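Local coordinates for glycosyl hydrolase family 10 (Prevotella bryantii, PDB 4MGQ), which is the calcium-binding carbohydrate-binding module of a probable endo-1,4-beta-xylanase, an enzyme thought to cleave internal beta-1,4-xylosidic linkages in xylans, at residues Y36-T41 with L99-F104; D32-V37 with S145-E150. All coordinates share one frame; numbering follows the deposited sequence.

Both contacts start from strand 34-37 and share Tyr36 and Val37. Contact 1 pairs its end and the turn after it with strand 99-105; contact 2 ties its beginning to the loop between strands 141-142 and 151-155. Their centres lie about 14 Å apart, and they meet directly: Phe104 N lies 2.7 Å from Leu35 O, a probable hydrogen bond, and Arg103 NH2 makes a 2.8 Å salt bridge to Glu34 OE2. Neither contact includes a calcium ligand. The side chain of Phe104 is about 11 Å from that of Asp116, which binds the ion, and the side chain of Leu35 is about 14 Å from the calcium itself.

Contact 1: residues Y36-T41 with L99-F104; sequences YVNPTT and LKQLRF
Val37 and Leu102 form an antiparallel hydrogen-bonded pair that fixes the register: Leu102 N donates to Val37 O at 2.8 Å with an N-H...O angle of 174°, and Val37 N donates back to Leu102 O at 3.2 Å. The tight part lies on the buried face of this pair. Val37 CG1 sits 4.0 Å from Leu102 CB and also meets the edge of the Phe104 ring at CE1, placed there by a chi1 of 68° that sets CG1 between the backbone N and the carbonyl carbon. Pro39 CG comes near Leu102 CG more loosely, while Leu120 and Met115 of strand 111-121 touch Pro39 and Phe104, respectively.

The other face is more polar and partly exposed. The amide of Gln101 lies over one face of the Tyr36 ring, NE2 3.4 Å from CG, with the two planes 22° apart; CD is offset toward the rim. Arg103 runs alongside the same ring, its CG 3.6 Å from CE1, while its NH2 and the Tyr36 hydroxyl both engage Glu34. Farther along, Asn38 OD1 rests 3.2 Å from Gln101 CG, its amide plane turned steeply to that of Gln101. Here direct backbone bonding gives way to solvent: one water donates to both Pro39 O and Lys100 O. Lys100 and Gln101 both face Gln68, a classic beta bulge in strand 99-105 against strand 61-69. Strands 34-37 and 99-105 are neighbours in one of two antiparallel sheets, their apolar face turned to strand 111-121 of the other: the build of a beta-sandwich carbohydrate-binding module.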
ATOM      1  N   TYR A  36       2.228   7.711   0.007  1.00  8.48           N
ATOM      2  CA  TYR A  36       1.613   7.899   1.315  1.00  8.79           C
ATOM      3  C   TYR A  36       0.178   7.431   1.372  1.00  7.82           C
ATOM      4  O   TYR A  36      -0.572   7.632   0.429  1.00 11.14           O
ATOM      5  CB  TYR A  36       1.611   9.369   1.690  1.00 10.27           C
ATOM      6  CG  TYR A  36       2.962  10.016   1.761  1.00 10.99           C
ATOM      7  CD1 TYR A  36       4.069   9.326   2.233  1.00 12.52           C
ATOM      8  CD2 TYR A  36       3.127  11.320   1.351  1.00 12.62           C
ATOM      9  CE1 TYR A  36       5.315   9.945   2.302  1.00 12.12           C
ATOM     10  CE2 TYR A  36       4.351  11.937   1.409  1.00 14.64           C
ATOM     11  CZ  TYR A  36       5.437  11.254   1.892  1.00 12.73           C
ATOM     12  OH  TYR A  36       6.652  11.899   1.937  1.00 14.41           O
ATOM     13  N   VAL A  37      -0.207   6.864   2.505  1.00  8.66           N
ATOM     14  CA  VAL A  37      -1.627   6.648   2.796  1.00  8.85           C
ATOM     15  C   VAL A  37      -1.838   6.893   4.290  1.00  8.78           C
ATOM     16  O   VAL A  37      -0.960   6.595   5.105  1.00  7.76           O
ATOM     17  CB  VAL A  37      -2.079   5.232   2.377  1.00  8.67           C
ATOM     18  CG1 VAL A  37      -1.443   4.172   3.255  1.00  9.71           C
ATOM     19  CG2 VAL A  37      -3.613   5.127   2.401  1.00 11.59           C
ATOM     20  N   ASN A  38      -2.974   7.490   4.646  1.00  9.86           N
ATOM     21  CA  ASN A  38      -3.264   7.784   6.045  1.00 10.25           C
ATOM     22  C   ASN A  38      -4.360   6.872   6.589  1.00 10.30           C
ATOM     23  O   ASN A  38      -5.458   6.861   6.037  1.00 12.26           O
ATOM     24  CB  ASN A  38      -3.702   9.244   6.215  1.00 14.39           C
ATOM     25  CG  ASN A  38      -2.540  10.229   6.170  1.00 21.42           C
ATOM     26  OD1 ASN A  38      -1.502   9.966   5.574  1.00 16.67           O
ATOM     27  ND2 ASN A  38      -2.716  11.373   6.826  1.00 26.26           N
ATOM     28  N   PRO A  39      -4.068   6.121   7.666  1.00  9.94           N
ATOM     29  CA  PRO A  39      -5.102   5.321   8.334  1.00  7.92           C
ATOM     30  C   PRO A  39      -6.268   6.203   8.737  1.00 11.99           C
ATOM     31  O   PRO A  39      -6.053   7.354   9.123  1.00 10.96           O
ATOM     32  CB  PRO A  39      -4.377   4.751   9.553  1.00 11.04           C
ATOM     33  CG  PRO A  39      -2.937   4.701   9.125  1.00 13.72           C
ATOM     34  CD  PRO A  39      -2.745   5.923   8.282  1.00 10.20           C
ATOM     35  N   THR A  40      -7.484   5.678   8.628  1.00 10.80           N
ATOM     36  CA  THR A  40      -8.682   6.486   8.894  1.00 10.88           C
ATOM     37  C   THR A  40      -8.895   6.767  10.386  1.00 13.16           C
ATOM     38  O   THR A  40      -9.675   7.651  10.749  1.00 14.35           O
ATOM     39  CB  THR A  40      -9.931   5.807   8.307  1.00 10.40           C
ATOM     40  OG1 THR A  40     -10.018   4.463   8.786  1.00 11.59           O
ATOM     41  CG2 THR A  40      -9.850   5.794   6.790  1.00  9.21           C
ATOM     42  N   THR A  41      -8.221   5.996  11.234  1.00 10.00           N
ATOM     43  CA  THR A  41      -8.063   6.290  12.652  1.00 11.06           C
ATOM     44  C   THR A  41      -6.571   6.326  12.950  1.00 14.25           C
ATOM     45  O   THR A  41      -5.839   5.457  12.499  1.00 10.99           O
ATOM     46  CB  THR A  41      -8.751   5.241  13.540  1.00 13.79           C
ATOM     47  OG1 THR A  41     -10.163   5.298  13.324  1.00 14.37           O
ATOM     48  CG2 THR A  41      -8.461   5.487  15.023  1.00 13.75           C
ATOM     49  N   LEU A  99       0.623   7.539  15.475  1.00 11.62           N
ATOM     50  CA  LEU A  99       1.072   7.584  14.083  1.00 11.56           C
ATOM     51  C   LEU A  99      -0.104   7.849  13.156  1.00 10.53           C
ATOM     52  O   LEU A  99      -1.155   7.216  13.298  1.00 13.53           O
ATOM     53  CB  LEU A  99       1.760   6.265  13.709  1.00 10.77           C
ATOM     54  CG  LEU A  99       2.902   5.835  14.634  1.00 11.92           C
ATOM     55  CD1 LEU A  99       3.102   4.332  14.582  1.00 12.15           C
ATOM     56  CD2 LEU A  99       4.188   6.572  14.255  1.00 13.57           C
ATOM     57  N   LYS A 100       0.055   8.774  12.215  1.00 10.01           N
ATOM     58  CA  LYS A 100      -1.071   9.159  11.373  1.00 10.85           C
ATOM     59  C   LYS A 100      -0.883   8.853   9.886  1.00 11.38           C
ATOM     60  O   LYS A 100      -1.820   9.006   9.104  1.00 10.99           O
ATOM     61  CB  LYS A 100      -1.366  10.648  11.548  1.00 17.30           C
ATOM     62  CG  LYS A 100      -0.345  11.549  10.923  1.00 18.97           C
ATOM     63  CD  LYS A 100      -0.814  13.008  10.904  1.00 25.14           C
ATOM     64  CE  LYS A 100      -1.131  13.507  12.307  1.00 32.38           C
ATOM     65  NZ  LYS A 100       0.019  13.336  13.253  1.00 36.79           N
ATOM     66  N   GLN A 101       0.315   8.411   9.495  1.00  9.94           N
ATOM     67  CA  GLN A 101       0.627   8.203   8.082  1.00  9.49           C
ATOM     68  C   GLN A 101       1.512   6.968   7.877  1.00  8.76           C
ATOM     69  O   GLN A 101       2.353   6.668   8.720  1.00  9.73           O
ATOM     70  CB  GLN A 101       1.314   9.447   7.510  1.00 12.83           C
ATOM     71  CG  GLN A 101       1.625   9.372   6.025  1.00 14.09           C
ATOM     72  CD  GLN A 101       2.275  10.640   5.490  1.00 16.70           C
ATOM     73  OE1 GLN A 101       3.364  11.016   5.909  1.00 20.19           O
ATOM     74  NE2 GLN A 101       1.594  11.308   4.575  1.00 22.89           N
ATOM     75  N   LEU A 102       1.298   6.246   6.777  1.00  7.70           N
ATOM     76  CA  LEU A 102       2.238   5.209   6.343  1.00  7.61           C
ATOM     77  C   LEU A 102       3.042   5.744   5.175  1.00  6.53           C
ATOM     78  O   LEU A 102       2.472   6.126   4.153  1.00  8.24           O
ATOM     79  CB  LEU A 102       1.516   3.922   5.914  1.00  6.63           C
ATOM     80  CG  LEU A 102       0.696   3.209   6.983  1.00  8.52           C
ATOM     81  CD1 LEU A 102       0.143   1.898   6.406  1.00 10.17           C
ATOM     82  CD2 LEU A 102       1.519   2.952   8.213  1.00  7.88           C
ATOM     83  N   ARG A 103       4.363   5.754   5.320  1.00  7.38           N
ATOM     84  CA  ARG A 103       5.256   6.179   4.239  1.00  5.24           C
ATOM     85  C   ARG A 103       5.856   4.973   3.536  1.00  6.76           C
ATOM     86  O   ARG A 103       6.636   4.249   4.142  1.00  7.82           O
ATOM     87  CB  ARG A 103       6.390   7.059   4.786  1.00  6.32           C
ATOM     88  CG  ARG A 103       5.900   8.346   5.484  1.00  7.91           C
ATOM     89  CD  ARG A 103       7.022   9.069   6.235  1.00  7.72           C
ATOM     90  NE  ARG A 103       8.172   9.322   5.362  1.00  8.40           N
ATOM     91  CZ  ARG A 103       9.394   9.589   5.820  1.00  9.05           C
ATOM     92  NH1 ARG A 103       9.622   9.640   7.130  1.00  8.16           N
ATOM     93  NH2 ARG A 103      10.390   9.781   4.970  1.00  9.26           N
ATOM     94  N   PHE A 104       5.492   4.761   2.271  1.00  7.58           N
ATOM     95  CA  PHE A 104       6.126   3.730   1.455  1.00  7.74           C
ATOM     96  C   PHE A 104       7.382   4.335   0.832  1.00  6.99           C
ATOM     97  O   PHE A 104       7.301   5.263   0.030  1.00  9.15           O
ATOM     98  CB  PHE A 104       5.171   3.199   0.368  1.00  7.02           C
ATOM     99  CG  PHE A 104       4.038   2.350   0.897  1.00  8.31           C
ATOM    100  CD1 PHE A 104       3.012   2.916   1.650  1.00  8.98           C
ATOM    101  CD2 PHE A 104       3.977   0.989   0.608  1.00  9.58           C
ATOM    102  CE1 PHE A 104       1.958   2.138   2.128  1.00  7.66           C
ATOM    103  CE2 PHE A 104       2.912   0.197   1.073  1.00  8.39           C
ATOM    104  CZ  PHE A 104       1.907   0.771   1.836  1.00  9.65           C
TER
HETATM  105  O   HOH W   1      -4.279   8.930  10.407  1.00 18.15           O

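Contact 2: residues D32-V37 with S145-E150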
ATOM      1  N   ASP A  32      13.640   9.546  -1.809  1.00 10.93           N
ATOM      2  CA  ASP A  32      13.540  10.270  -3.079  1.00 12.66           C
ATOM      3  C   ASP A  32      12.295   9.917  -3.887  1.00 11.82           C
ATOM      4  O   ASP A  32      11.994  10.557  -4.897  1.00 13.07           O
ATOM      5  CB  ASP A  32      14.788  10.024  -3.941  1.00 14.01           C
ATOM      6  CG  ASP A  32      16.041  10.663  -3.354  1.00 20.64           C
ATOM      7  OD1 ASP A  32      15.902  11.651  -2.605  1.00 18.08           O
ATOM      8  OD2 ASP A  32      17.162  10.182  -3.643  1.00 17.31           O
ATOM      9  N   ARG A  33      11.577   8.889  -3.444  1.00 10.93           N
ATOM     10  CA  ARG A  33      10.331   8.500  -4.085  1.00 10.35           C
ATOM     11  C   ARG A  33       9.457   7.911  -2.998  1.00  7.51           C
ATOM     12  O   ARG A  33       9.770   6.847  -2.475  1.00  9.09           O
ATOM     13  CB  ARG A  33      10.572   7.486  -5.207  1.00  9.11           C
ATOM     14  CG  ARG A  33       9.333   7.144  -6.039  1.00 10.38           C
ATOM     15  CD  ARG A  33       9.578   5.926  -6.935  1.00  9.05           C
ATOM     16  NE  ARG A  33      10.510   6.210  -8.031  1.00 12.81           N
ATOM     17  CZ  ARG A  33      11.674   5.590  -8.222  1.00 11.39           C
ATOM     18  NH1 ARG A  33      12.092   4.656  -7.382  1.00 10.52           N
ATOM     19  NH2 ARG A  33      12.434   5.919  -9.259  1.00 12.39           N
ATOM     20  N   GLU A  34       8.398   8.622  -2.623  1.00  9.00           N
ATOM     21  CA  GLU A  34       7.542   8.157  -1.537  1.00  8.33           C
ATOM     22  C   GLU A  34       6.071   8.140  -1.940  1.00  7.62           C
ATOM     23  O   GLU A  34       5.600   8.989  -2.694  1.00  9.71           O
ATOM     24  CB  GLU A  34       7.735   9.022  -0.279  1.00 10.52           C
ATOM     25  CG  GLU A  34       9.132   8.896   0.342  1.00  9.16           C
ATOM     26  CD  GLU A  34       9.312   9.658   1.657  1.00 13.24           C
ATOM     27  OE1 GLU A  34       8.369  10.304   2.137  1.00 18.91           O
ATOM     28  OE2 GLU A  34      10.427   9.610   2.218  1.00 16.25           O
ATOM     29  N   LEU A  35       5.375   7.142  -1.409  1.00  8.69           N
ATOM     30  CA  LEU A  35       3.940   6.967  -1.557  1.00  9.05           C
ATOM     31  C   LEU A  35       3.309   6.951  -0.164  1.00  8.00           C
ATOM     32  O   LEU A  35       3.790   6.255   0.732  1.00  7.87           O
ATOM     33  CB  LEU A  35       3.639   5.667  -2.308  1.00  8.14           C
ATOM     34  CG  LEU A  35       2.177   5.245  -2.414  1.00  8.28           C
ATOM     35  CD1 LEU A  35       1.422   6.182  -3.336  1.00 10.52           C
ATOM     36  CD2 LEU A  35       2.075   3.795  -2.896  1.00 10.49           C
ATOM     37  N   TYR A  36       2.228   7.711   0.007  1.00  8.48           N
ATOM     38  CA  TYR A  36       1.613   7.899   1.315  1.00  8.79           C
ATOM     39  C   TYR A  36       0.178   7.431   1.372  1.00  7.82           C
ATOM     40  O   TYR A  36      -0.572   7.632   0.429  1.00 11.14           O
ATOM     41  CB  TYR A  36       1.611   9.369   1.690  1.00 10.27           C
ATOM     42  CG  TYR A  36       2.962  10.016   1.761  1.00 10.99           C
ATOM     43  CD1 TYR A  36       4.069   9.326   2.233  1.00 12.52           C
ATOM     44  CD2 TYR A  36       3.127  11.320   1.351  1.00 12.62           C
ATOM     45  CE1 TYR A  36       5.315   9.945   2.302  1.00 12.12           C
ATOM     46  CE2 TYR A  36       4.351  11.937   1.409  1.00 14.64           C
ATOM     47  CZ  TYR A  36       5.437  11.254   1.892  1.00 12.73           C
ATOM     48  OH  TYR A  36       6.652  11.899   1.937  1.00 14.41           O
ATOM     49  N   VAL A  37      -0.207   6.864   2.505  1.00  8.66           N
ATOM     50  CA  VAL A  37      -1.627   6.648   2.796  1.00  8.85           C
ATOM     51  C   VAL A  37      -1.838   6.893   4.290  1.00  8.78           C
ATOM     52  O   VAL A  37      -0.960   6.595   5.105  1.00  7.76           O
ATOM     53  CB  VAL A  37      -2.079   5.232   2.377  1.00  8.67           C
ATOM     54  CG1 VAL A  37      -1.443   4.172   3.255  1.00  9.71           C
ATOM     55  CG2 VAL A  37      -3.613   5.127   2.401  1.00 11.59           C
ATOM     56  N   SER A 145       4.628  16.617  -3.666  1.00 17.97           N
ATOM     57  CA  SER A 145       4.300  17.224  -4.951  1.00 18.44           C
ATOM     58  C   SER A 145       5.490  17.228  -5.913  1.00 19.78           C
ATOM     59  O   SER A 145       5.309  17.172  -7.130  1.00 19.75           O
ATOM     60  CB  SER A 145       3.778  18.653  -4.751  1.00 19.97           C
ATOM     61  OG  SER A 145       4.771  19.478  -4.168  1.00 25.26           O
ATOM     62  N   TRP A 146       6.704  17.262  -5.369  1.00 17.75           N
ATOM     63  CA  TRP A 146       7.897  17.347  -6.204  1.00 17.96           C
ATOM     64  C   TRP A 146       8.472  15.989  -6.611  1.00 19.25           C
ATOM     65  O   TRP A 146       9.458  15.931  -7.345  1.00 19.09           O
ATOM     66  CB  TRP A 146       8.973  18.173  -5.490  1.00 20.23           C
ATOM     67  CG  TRP A 146       9.428  17.602  -4.184  1.00 18.87           C
ATOM     68  CD1 TRP A 146      10.503  16.789  -3.978  1.00 18.74           C
ATOM     69  CD2 TRP A 146       8.832  17.812  -2.897  1.00 18.41           C
ATOM     70  NE1 TRP A 146      10.612  16.476  -2.647  1.00 17.67           N
ATOM     71  CE2 TRP A 146       9.597  17.090  -1.961  1.00 21.39           C
ATOM     72  CE3 TRP A 146       7.724  18.538  -2.446  1.00 21.49           C
ATOM     73  CZ2 TRP A 146       9.290  17.069  -0.601  1.00 22.24           C
ATOM     74  CZ3 TRP A 146       7.421  18.518  -1.093  1.00 23.32           C
ATOM     75  CH2 TRP A 146       8.201  17.788  -0.187  1.00 25.69           C
ATOM     76  N   HIS A 147       7.862  14.897  -6.151  1.00 16.42           N
ATOM     77  CA  HIS A 147       8.247  13.581  -6.643  1.00 17.58           C
ATOM     78  C   HIS A 147       7.591  13.344  -7.989  1.00 17.77           C
ATOM     79  O   HIS A 147       6.367  13.343  -8.098  1.00 17.54           O
ATOM     80  CB  HIS A 147       7.861  12.485  -5.655  1.00 14.67           C
ATOM     81  CG  HIS A 147       8.731  12.445  -4.442  1.00 15.34           C
ATOM     82  ND1 HIS A 147       8.705  11.406  -3.540  1.00 13.41           N
ATOM     83  CD2 HIS A 147       9.655  13.324  -3.982  1.00 14.20           C
ATOM     84  CE1 HIS A 147       9.582  11.639  -2.579  1.00 14.04           C
ATOM     85  NE2 HIS A 147      10.170  12.797  -2.826  1.00 15.66           N
ATOM     86  N   GLU A 148       8.408  13.157  -9.018  1.00 16.82           N
ATOM     87  CA  GLU A 148       7.907  13.118 -10.383  1.00 17.82           C
ATOM     88  C   GLU A 148       7.586  11.695 -10.830  1.00 18.15           C
ATOM     89  O   GLU A 148       8.370  11.054 -11.533  1.00 19.83           O
ATOM     90  CB  GLU A 148       8.920  13.759 -11.336  1.00 22.94           C
ATOM     91  CG  GLU A 148       9.197  15.223 -11.019  1.00 25.66           C
ATOM     92  CD  GLU A 148      10.360  15.795 -11.820  1.00 38.56           C
ATOM     93  OE1 GLU A 148      10.613  15.306 -12.943  1.00 39.20           O
ATOM     94  OE2 GLU A 148      11.019  16.737 -11.325  1.00 40.21           O
ATOM     95  N   TYR A 149       6.433  11.201 -10.395  1.00 14.87           N
ATOM     96  CA  TYR A 149       5.904   9.936 -10.884  1.00 15.02           C
ATOM     97  C   TYR A 149       4.384  10.029 -10.824  1.00 14.98           C
ATOM     98  O   TYR A 149       3.854  10.959 -10.218  1.00 14.98           O
ATOM     99  CB  TYR A 149       6.435   8.759 -10.064  1.00 14.55           C
ATOM    100  CG  TYR A 149       5.882   8.606  -8.656  1.00 11.46           C
ATOM    101  CD1 TYR A 149       4.720   7.872  -8.426  1.00 13.48           C
ATOM    102  CD2 TYR A 149       6.534   9.155  -7.558  1.00 10.62           C
ATOM    103  CE1 TYR A 149       4.210   7.703  -7.148  1.00 11.85           C
ATOM    104  CE2 TYR A 149       6.028   8.988  -6.257  1.00 10.38           C
ATOM    105  CZ  TYR A 149       4.857   8.255  -6.074  1.00  9.69           C
ATOM    106  OH  TYR A 149       4.336   8.060  -4.817  1.00 10.22           O
ATOM    107  N   GLU A 150       3.692   9.083 -11.452  1.00 15.42           N
ATOM    108  CA  GLU A 150       2.233   9.086 -11.450  1.00 16.64           C
ATOM    109  C   GLU A 150       1.657   7.945 -10.625  1.00 13.22           C
ATOM    110  O   GLU A 150       2.076   6.806 -10.769  1.00 14.68           O
ATOM    111  CB  GLU A 150       1.689   8.961 -12.867  1.00 19.66           C
ATOM    112  CG  GLU A 150       2.336   9.850 -13.898  1.00 29.08           C
ATOM    113  CD  GLU A 150       1.919   9.439 -15.296  1.00 41.05           C
ATOM    114  OE1 GLU A 150       2.810   9.229 -16.152  1.00 42.28           O
ATOM    115  OE2 GLU A 150       0.696   9.306 -15.526  1.00 44.34           O
TER
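Tyr149 and His147, the two residues with most surface buried here, both reach the backbone of Glu34, one at its carbonyl and the other at its amide. Tyr149 OH donates to Glu34 O at 2.6 Å. That oxygen lies at the edge of the phenol ring, close to its plane, whereas the hydroxyl stands above the carbonyl plane, 47° out of it. The ring's CD2 lies 3.8 Å from Arg33 CG, and Tyr149 OH is 3.5 Å from Leu35 CB, the Tyr149 and Leu35 side chains crossing at about a right angle.

His147 accepts from Glu34 N through ND1 at 2.9 Å, with an N-H...N angle of 149° and the donor only 12° out of the ring plane, which implies that ND1 is the unprotonated nitrogen. Over the centre of one imidazole face sits Asp32 O, 3.4 Å above the plane. Glu34, the third of the larger contributors, packs its CB 3.9 Å from His147 CE1 with CG close by, its carboxylate plane nearly perpendicular to the imidazole.

Ile21 of strand 17-24, in the other sheet, also touches Tyr149. Side chains from an irregular connection thus bind the first residue of a strand by its main chain, joining strand 34-37 to the loop that leads from strand 141-142 in one sheet of the beta-sandwich to strand 151-155 in the other.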